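Local coordinates for adenosine monophosphate-protein transferase FICD homolog (Caenorhabditis elegans, PDB 5JJ6), which belongs to the Fic/DOC family and joins a mainly helical Fic core to an N-terminal array of short antiparallel helices resembling tetratricopeptide repeats, at residues 57-62 and 79-84; 73-78 and 325-330. All coordinates share one frame; numbering follows the deposited sequence.

Contact 1: 57-62 and 79-84; sequences ILIEMG and VKALAY
Helices 55-67 and 71-84 form an antiparallel helical hairpin of the kind found in tetratricopeptide repeats, and segments 57-62 and 79-84 pack against each other toward the end away from the 68-70 turn. The short segments run at 165° to each other, their axes 8.8 Å apart at closest approach. Such close spacing suits the small Ala81, whose CA lies nearest that of Leu58. Ile59 CG1 meets the methyl of this residue, Ala81 CB, at 3.9 Å. Ile59 also touches Leu94 of helix 89-120, the next helix in the chain. Leu58 carries the contact. Its CB rests on the same methyl, Ala81 CB, at 3.9 Å. From there CG is set anti to the carbonyl carbon (chi1 -81°), which sends the branch toward the partner helix. CD1 then settles over the backbone, 3.9 Å from Ala81 N, and also touches Lys80 CB, beyond which the lysine chain bends at chi3 (85°) and its ammonium end leads away from helix 55-67. On its far side, Leu58 CD1 meets Tyr84 CD2 obliquely at 3.8 Å, the two side chains crossing at nearly a right angle.

Contact 2: 73-78 and 325-330; sequences EADQCY and DLRPFV
A largely buried salt-bridge network links helix 71-84 of the N-terminal helical array to the start of helix 327-346, two parts of the fold far apart in sequence. Arg327 is its hub. Bent at chi3 (-55°), it folds back onto Asp325 and grips it side-on, with NE bonded to Asp325 OD1 (2.9 Å) and NH2 to Asp325 OD2 (2.9 Å). Asp325 OD1 also accepts Arg327 N at 3.0 Å, a capping bond at the helix start, so one carboxylate fixes both the backbone turn and the guanidinium. The same NH2 donates to the syn lone pair of Asp75 OD1 (2.7 Å), a bent bond with an N-H...O angle of 136°, tilted from the guanidinium plane; carboxylate and guanidinium planes stand 70° apart. Gln76 approaches Asp325 tip to tip; its NE2 gives Asp325 OD2 a bond of 2.9 Å within the amide plane but from above the carboxylate plane. Its OE1 lies 3.5 Å from Pro328 CG. One guanidinium between two carboxylates probably favours their ionised forms. Asp75 OD2 is held by Thr98 of helix 89-120, where Val102 packs on both Asp75 and Arg327. Val320 of helix 311-321 borders Gln76 and Asp325, while Phe329 and Val330 turn onto helix 263-277.

How the contacts relate
Helix 71-84 serves both contacts: its 79-84 end packs within the hairpin in contact 1, and its 73-78 portion faces the Fic core in contact 2. Their centres lie 11 Å apart and they touch directly, with Val79 CG2 resting 3.5 Å from Arg327 NH2 and Leu58 O packing on Cys77 CB at 3.3 Å. Along this helix, contact 1 is apolar and contact 2 is polar and charged. Contact 1 is the more peripheral, its centre about 22 Å from that of the chain against about 13 Å for contact 2. Just past contact 2, Phe329 and Val330 pack on helix 263-277, whose end leads into the Fic signature sequence HPFTDGNGR. Tyr84 of contact 1 also touches Leu323, in the loop just before Asp325.

Contact 1: 57-62 and 79-84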
ATOM      1  N   ILE B  57     -24.216  30.819 -30.697  1.00 42.38           N
ATOM      2  CA  ILE B  57     -22.787  31.063 -30.887  1.00 42.63           C
ATOM      3  C   ILE B  57     -22.109  29.825 -31.431  1.00 40.97           C
ATOM      4  O   ILE B  57     -21.308  29.912 -32.353  1.00 43.23           O
ATOM      5  CB  ILE B  57     -22.095  31.483 -29.567  1.00 47.49           C
ATOM      6  CG1 ILE B  57     -22.479  32.910 -29.208  1.00 45.79           C
ATOM      7  CG2 ILE B  57     -20.573  31.394 -29.668  1.00 47.34           C
ATOM      8  CD1 ILE B  57     -22.175  33.229 -27.788  1.00 55.79           C
ATOM      9  N   LEU B  58     -22.443  28.674 -30.854  1.00 42.58           N
ATOM     10  CA  LEU B  58     -21.911  27.391 -31.307  1.00 41.88           C
ATOM     11  C   LEU B  58     -22.247  27.119 -32.766  1.00 44.22           C
ATOM     12  O   LEU B  58     -21.385  26.687 -33.539  1.00 41.43           O
ATOM     13  CB  LEU B  58     -22.436  26.257 -30.430  1.00 38.38           C
ATOM     14  CG  LEU B  58     -21.660  26.118 -29.112  1.00 40.74           C
ATOM     15  CD1 LEU B  58     -22.378  25.211 -28.132  1.00 38.36           C
ATOM     16  CD2 LEU B  58     -20.258  25.616 -29.381  1.00 37.27           C
ATOM     17  N   ILE B  59     -23.499  27.382 -33.137  1.00 42.74           N
ATOM     18  CA  ILE B  59     -23.954  27.175 -34.500  1.00 42.43           C
ATOM     19  C   ILE B  59     -23.201  28.086 -35.474  1.00 47.66           C
ATOM     20  O   ILE B  59     -22.688  27.621 -36.506  1.00 48.96           O
ATOM     21  CB  ILE B  59     -25.466  27.386 -34.599  1.00 42.38           C
ATOM     22  CG1 ILE B  59     -26.192  26.170 -34.019  1.00 39.55           C
ATOM     23  CG2 ILE B  59     -25.898  27.587 -36.047  1.00 45.12           C
ATOM     24  CD1 ILE B  59     -27.707  26.340 -33.884  1.00 38.54           C
ATOM     25  N   GLU B  60     -23.133  29.376 -35.150  1.00 46.89           N
ATOM     26  CA  GLU B  60     -22.433  30.340 -36.006  1.00 52.37           C
ATOM     27  C   GLU B  60     -20.946  29.988 -36.182  1.00 55.98           C
ATOM     28  O   GLU B  60     -20.427  29.903 -37.308  1.00 55.01           O
ATOM     29  CB  GLU B  60     -22.573  31.758 -35.443  1.00 54.09           C
ATOM     30  CG  GLU B  60     -22.021  32.850 -36.360  1.00 66.07           C
ATOM     31  CD  GLU B  60     -22.847  33.048 -37.637  1.00 77.93           C
ATOM     32  OE1 GLU B  60     -24.025  32.616 -37.676  1.00 69.21           O
ATOM     33  OE2 GLU B  60     -22.309  33.640 -38.602  1.00 73.81           O
ATOM     34  N   MET B  61     -20.280  29.777 -35.048  1.00 56.91           N
ATOM     35  CA  MET B  61     -18.883  29.370 -35.007  1.00 57.26           C
ATOM     36  C   MET B  61     -18.704  28.156 -35.905  1.00 55.65           C
ATOM     37  O   MET B  61     -17.763  28.078 -36.693  1.00 56.14           O
ATOM     38  CB  MET B  61     -18.481  29.039 -33.575  1.00 57.38           C
ATOM     39  CG  MET B  61     -17.073  28.544 -33.415  1.00 64.09           C
ATOM     40  SD  MET B  61     -15.906  29.675 -34.187  1.00 85.86           S
ATOM     41  CE  MET B  61     -15.991  31.040 -33.034  1.00 74.95           C
ATOM     42  N   GLY B  62     -19.657  27.236 -35.800  1.00 55.22           N
ATOM     43  CA  GLY B  62     -19.705  26.044 -36.625  1.00 50.77           C
ATOM     44  C   GLY B  62     -19.677  26.371 -38.104  1.00 50.46           C
ATOM     45  O   GLY B  62     -18.870  25.824 -38.850  1.00 52.70           O
ATOM     46  N   VAL B  79     -22.774  19.367 -32.889  1.00 33.53           N
ATOM     47  CA  VAL B  79     -23.081  18.332 -31.913  1.00 33.39           C
ATOM     48  C   VAL B  79     -23.257  18.931 -30.519  1.00 35.10           C
ATOM     49  O   VAL B  79     -24.208  18.576 -29.801  1.00 34.50           O
ATOM     50  CB  VAL B  79     -21.990  17.246 -31.869  1.00 35.84           C
ATOM     51  CG1 VAL B  79     -22.256  16.267 -30.722  1.00 33.17           C
ATOM     52  CG2 VAL B  79     -21.908  16.507 -33.208  1.00 35.93           C
ATOM     53  N   LYS B  80     -22.363  19.848 -30.138  1.00 33.70           N
ATOM     54  CA  LYS B  80     -22.518  20.529 -28.852  1.00 33.50           C
ATOM     55  C   LYS B  80     -23.784  21.396 -28.770  1.00 39.04           C
ATOM     56  O   LYS B  80     -24.476  21.400 -27.740  1.00 37.33           O
ATOM     57  CB  LYS B  80     -21.289  21.376 -28.538  1.00 40.87           C
ATOM     58  CG  LYS B  80     -20.253  20.597 -27.728  1.00 49.62           C
ATOM     59  CD  LYS B  80     -18.894  21.269 -27.649  1.00 50.71           C
ATOM     60  CE  LYS B  80     -18.814  22.282 -26.535  1.00 46.70           C
ATOM     61  NZ  LYS B  80     -17.369  22.603 -26.310  1.00 39.36           N
ATOM     62  N   ALA B  81     -24.084  22.125 -29.845  1.00 36.83           N
ATOM     63  CA  ALA B  81     -25.286  22.944 -29.872  1.00 35.68           C
ATOM     64  C   ALA B  81     -26.530  22.079 -29.679  1.00 37.45           C
ATOM     65  O   ALA B  81     -27.429  22.406 -28.900  1.00 40.16           O
ATOM     66  CB  ALA B  81     -25.369  23.716 -31.161  1.00 35.52           C
ATOM     67  N   LEU B  82     -26.592  20.964 -30.384  1.00 37.44           N
ATOM     68  CA  LEU B  82     -27.767  20.124 -30.258  1.00 36.25           C
ATOM     69  C   LEU B  82     -27.818  19.480 -28.873  1.00 36.33           C
ATOM     70  O   LEU B  82     -28.899  19.269 -28.327  1.00 36.61           O
ATOM     71  CB  LEU B  82     -27.783  19.061 -31.356  1.00 31.00           C
ATOM     72  CG  LEU B  82     -28.889  18.009 -31.302  1.00 36.92           C
ATOM     73  CD1 LEU B  82     -30.290  18.612 -31.475  1.00 33.64           C
ATOM     74  CD2 LEU B  82     -28.605  16.913 -32.331  1.00 39.13           C
ATOM     75  N   ALA B  83     -26.659  19.211 -28.277  1.00 36.30           N
ATOM     76  CA  ALA B  83     -26.663  18.529 -26.981  1.00 36.25           C
ATOM     77  C   ALA B  83     -27.106  19.457 -25.858  1.00 35.27           C
ATOM     78  O   ALA B  83     -27.816  19.035 -24.946  1.00 31.54           O
ATOM     79  CB  ALA B  83     -25.297  17.942 -26.672  1.00 30.23           C
ATOM     80  N   TYR B  84     -26.698  20.721 -25.948  1.00 38.96           N
ATOM     81  CA  TYR B  84     -27.036  21.721 -24.940  1.00 33.82           C
ATOM     82  C   TYR B  84     -28.470  22.196 -25.083  1.00 36.37           C
ATOM     83  O   TYR B  84     -29.061  22.703 -24.138  1.00 34.75           O
ATOM     84  CB  TYR B  84     -26.107  22.931 -25.026  1.00 35.53           C
ATOM     85  CG  TYR B  84     -24.665  22.631 -24.670  1.00 41.40           C
ATOM     86  CD1 TYR B  84     -24.327  21.472 -23.992  1.00 35.55           C
ATOM     87  CD2 TYR B  84     -23.651  23.535 -24.972  1.00 39.45           C
ATOM     88  CE1 TYR B  84     -23.025  21.202 -23.668  1.00 35.30           C
ATOM     89  CE2 TYR B  84     -22.347  23.273 -24.654  1.00 36.17           C
ATOM     90  CZ  TYR B  84     -22.039  22.104 -23.999  1.00 41.11           C
ATOM     91  OH  TYR B  84     -20.732  21.823 -23.658  1.00 50.23           O
TER

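Contact 2: 73-78 and 325-330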
ATOM      1  N   GLU B  73     -14.330  20.050 -36.955  1.00 42.84           N
ATOM      2  CA  GLU B  73     -14.585  20.998 -35.894  1.00 47.65           C
ATOM      3  C   GLU B  73     -15.993  21.612 -36.022  1.00 47.65           C
ATOM      4  O   GLU B  73     -16.692  21.832 -35.016  1.00 42.00           O
ATOM      5  CB  GLU B  73     -13.507  22.080 -35.876  1.00 50.02           C
ATOM      6  CG  GLU B  73     -13.488  22.814 -34.549  1.00 62.59           C
ATOM      7  CD  GLU B  73     -13.200  21.872 -33.380  1.00 69.13           C
ATOM      8  OE1 GLU B  73     -12.525  20.828 -33.592  1.00 66.46           O
ATOM      9  OE2 GLU B  73     -13.698  22.152 -32.261  1.00 63.74           O
ATOM     10  N   ALA B  74     -16.420  21.844 -37.261  1.00 46.90           N
ATOM     11  CA  ALA B  74     -17.753  22.376 -37.523  1.00 46.90           C
ATOM     12  C   ALA B  74     -18.808  21.421 -36.981  1.00 46.07           C
ATOM     13  O   ALA B  74     -19.726  21.814 -36.218  1.00 44.77           O
ATOM     14  CB  ALA B  74     -17.953  22.590 -38.998  1.00 48.21           C
ATOM     15  N   ASP B  75     -18.674  20.165 -37.397  1.00 41.92           N
ATOM     16  CA  ASP B  75     -19.516  19.094 -36.894  1.00 40.96           C
ATOM     17  C   ASP B  75     -19.517  19.055 -35.354  1.00 39.58           C
ATOM     18  O   ASP B  75     -20.561  18.883 -34.732  1.00 38.95           O
ATOM     19  CB  ASP B  75     -19.053  17.762 -37.471  1.00 36.91           C
ATOM     20  CG  ASP B  75     -19.772  16.592 -36.863  1.00 44.44           C
ATOM     21  OD1 ASP B  75     -19.341  16.130 -35.776  1.00 48.50           O
ATOM     22  OD2 ASP B  75     -20.758  16.126 -37.468  1.00 47.22           O
ATOM     23  N   GLN B  76     -18.352  19.232 -34.739  1.00 42.42           N
ATOM     24  CA  GLN B  76     -18.271  19.272 -33.269  1.00 42.32           C
ATOM     25  C   GLN B  76     -19.102  20.401 -32.638  1.00 39.17           C
ATOM     26  O   GLN B  76     -19.769  20.201 -31.602  1.00 34.99           O
ATOM     27  CB  GLN B  76     -16.808  19.348 -32.844  1.00 38.59           C
ATOM     28  CG  GLN B  76     -16.221  17.971 -32.834  1.00 37.53           C
ATOM     29  CD  GLN B  76     -16.991  17.059 -31.899  1.00 38.27           C
ATOM     30  OE1 GLN B  76     -17.075  17.335 -30.706  1.00 49.71           O
ATOM     31  NE2 GLN B  76     -17.591  15.999 -32.434  1.00 37.52           N
ATOM     32  N   CYS B  77     -19.023  21.587 -33.240  1.00 38.69           N
ATOM     33  CA  CYS B  77     -19.885  22.695 -32.847  1.00 39.39           C
ATOM     34  C   CYS B  77     -21.374  22.326 -32.915  1.00 40.79           C
ATOM     35  O   CYS B  77     -22.129  22.598 -31.970  1.00 38.92           O
ATOM     36  CB  CYS B  77     -19.634  23.921 -33.728  1.00 42.00           C
ATOM     37  SG  CYS B  77     -18.096  24.798 -33.410  1.00 54.36           S
ATOM     38  N   TYR B  78     -21.802  21.732 -34.033  1.00 38.69           N
ATOM     39  CA  TYR B  78     -23.220  21.380 -34.178  1.00 34.05           C
ATOM     40  C   TYR B  78     -23.640  20.344 -33.137  1.00 36.22           C
ATOM     41  O   TYR B  78     -24.725  20.436 -32.554  1.00 37.90           O
ATOM     42  CB  TYR B  78     -23.526  20.860 -35.578  1.00 33.93           C
ATOM     43  CG  TYR B  78     -23.151  21.813 -36.687  1.00 36.06           C
ATOM     44  CD1 TYR B  78     -23.243  23.186 -36.510  1.00 36.98           C
ATOM     45  CD2 TYR B  78     -22.694  21.334 -37.915  1.00 35.42           C
ATOM     46  CE1 TYR B  78     -22.889  24.059 -37.523  1.00 40.57           C
ATOM     47  CE2 TYR B  78     -22.345  22.191 -38.927  1.00 37.31           C
ATOM     48  CZ  TYR B  78     -22.441  23.551 -38.725  1.00 40.89           C
ATOM     49  OH  TYR B  78     -22.081  24.407 -39.730  1.00 45.65           O
ATOM     50  N   ASP B 325     -21.215  11.592 -27.645  1.00 35.99           N
ATOM     51  CA  ASP B 325     -20.300  11.492 -28.766  1.00 33.67           C
ATOM     52  C   ASP B 325     -18.895  11.004 -28.386  1.00 38.55           C
ATOM     53  O   ASP B 325     -18.083  11.749 -27.831  1.00 42.96           O
ATOM     54  CB  ASP B 325     -20.229  12.842 -29.465  1.00 33.91           C
ATOM     55  CG  ASP B 325     -19.522  12.767 -30.781  1.00 40.72           C
ATOM     56  OD1 ASP B 325     -19.187  11.630 -31.176  1.00 40.36           O
ATOM     57  OD2 ASP B 325     -19.316  13.831 -31.424  1.00 41.31           O
ATOM     58  N   LEU B 326     -18.612   9.746 -28.694  1.00 35.75           N
ATOM     59  CA  LEU B 326     -17.331   9.151 -28.368  1.00 31.43           C
ATOM     60  C   LEU B 326     -16.284   9.419 -29.435  1.00 32.84           C
ATOM     61  O   LEU B 326     -15.163   8.952 -29.328  1.00 39.20           O
ATOM     62  CB  LEU B 326     -17.476   7.651 -28.158  1.00 25.91           C
ATOM     63  CG  LEU B 326     -17.677   7.306 -26.692  1.00 35.86           C
ATOM     64  CD1 LEU B 326     -17.930   5.842 -26.494  1.00 35.81           C
ATOM     65  CD2 LEU B 326     -16.439   7.736 -25.887  1.00 49.21           C
ATOM     66  N   ARG B 327     -16.646  10.140 -30.484  1.00 32.59           N
ATOM     67  CA  ARG B 327     -15.729  10.292 -31.610  1.00 37.13           C
ATOM     68  C   ARG B 327     -14.507  11.153 -31.280  1.00 37.65           C
ATOM     69  O   ARG B 327     -13.395  10.772 -31.630  1.00 38.04           O
ATOM     70  CB  ARG B 327     -16.468  10.850 -32.842  1.00 39.49           C
ATOM     71  CG  ARG B 327     -17.585   9.915 -33.371  1.00 39.94           C
ATOM     72  CD  ARG B 327     -18.350  10.589 -34.479  1.00 41.89           C
ATOM     73  NE  ARG B 327     -18.860  11.870 -34.008  1.00 44.43           N
ATOM     74  CZ  ARG B 327     -19.315  12.835 -34.794  1.00 42.97           C
ATOM     75  NH1 ARG B 327     -19.301  12.677 -36.106  1.00 47.75           N
ATOM     76  NH2 ARG B 327     -19.742  13.971 -34.269  1.00 42.68           N
ATOM     77  N   PRO B 328     -14.692  12.297 -30.591  1.00 38.48           N
ATOM     78  CA  PRO B 328     -13.495  13.073 -30.249  1.00 37.14           C
ATOM     79  C   PRO B 328     -12.450  12.281 -29.460  1.00 36.86           C
ATOM     80  O   PRO B 328     -11.252  12.392 -29.743  1.00 37.09           O
ATOM     81  CB  PRO B 328     -14.055  14.214 -29.400  1.00 37.39           C
ATOM     82  CG  PRO B 328     -15.427  14.394 -29.875  1.00 36.95           C
ATOM     83  CD  PRO B 328     -15.921  13.015 -30.207  1.00 38.16           C
ATOM     84  N   PHE B 329     -12.904  11.482 -28.502  1.00 38.01           N
ATOM     85  CA  PHE B 329     -11.992  10.678 -27.698  1.00 38.91           C
ATOM     86  C   PHE B 329     -11.281   9.654 -28.577  1.00 40.25           C
ATOM     87  O   PHE B 329     -10.062   9.511 -28.496  1.00 42.48           O
ATOM     88  CB  PHE B 329     -12.740   9.986 -26.564  1.00 37.96           C
ATOM     89  CG  PHE B 329     -11.856   9.199 -25.644  1.00 37.23           C
ATOM     90  CD1 PHE B 329     -10.762   9.789 -25.036  1.00 38.81           C
ATOM     91  CD2 PHE B 329     -12.124   7.865 -25.385  1.00 38.52           C
ATOM     92  CE1 PHE B 329      -9.935   9.058 -24.177  1.00 38.81           C
ATOM     93  CE2 PHE B 329     -11.312   7.128 -24.530  1.00 40.56           C
ATOM     94  CZ  PHE B 329     -10.212   7.727 -23.920  1.00 38.23           C
ATOM     95  N   VAL B 330     -12.033   8.968 -29.435  1.00 37.80           N
ATOM     96  CA  VAL B 330     -11.425   8.015 -30.358  1.00 40.34           C
ATOM     97  C   VAL B 330     -10.348   8.683 -31.203  1.00 36.67           C
ATOM     98  O   VAL B 330      -9.273   8.124 -31.405  1.00 38.03           O
ATOM     99  CB  VAL B 330     -12.470   7.369 -31.291  1.00 35.31           C
ATOM    100  CG1 VAL B 330     -11.790   6.688 -32.469  1.00 35.88           C
ATOM    101  CG2 VAL B 330     -13.312   6.375 -30.518  1.00 36.89           C
TER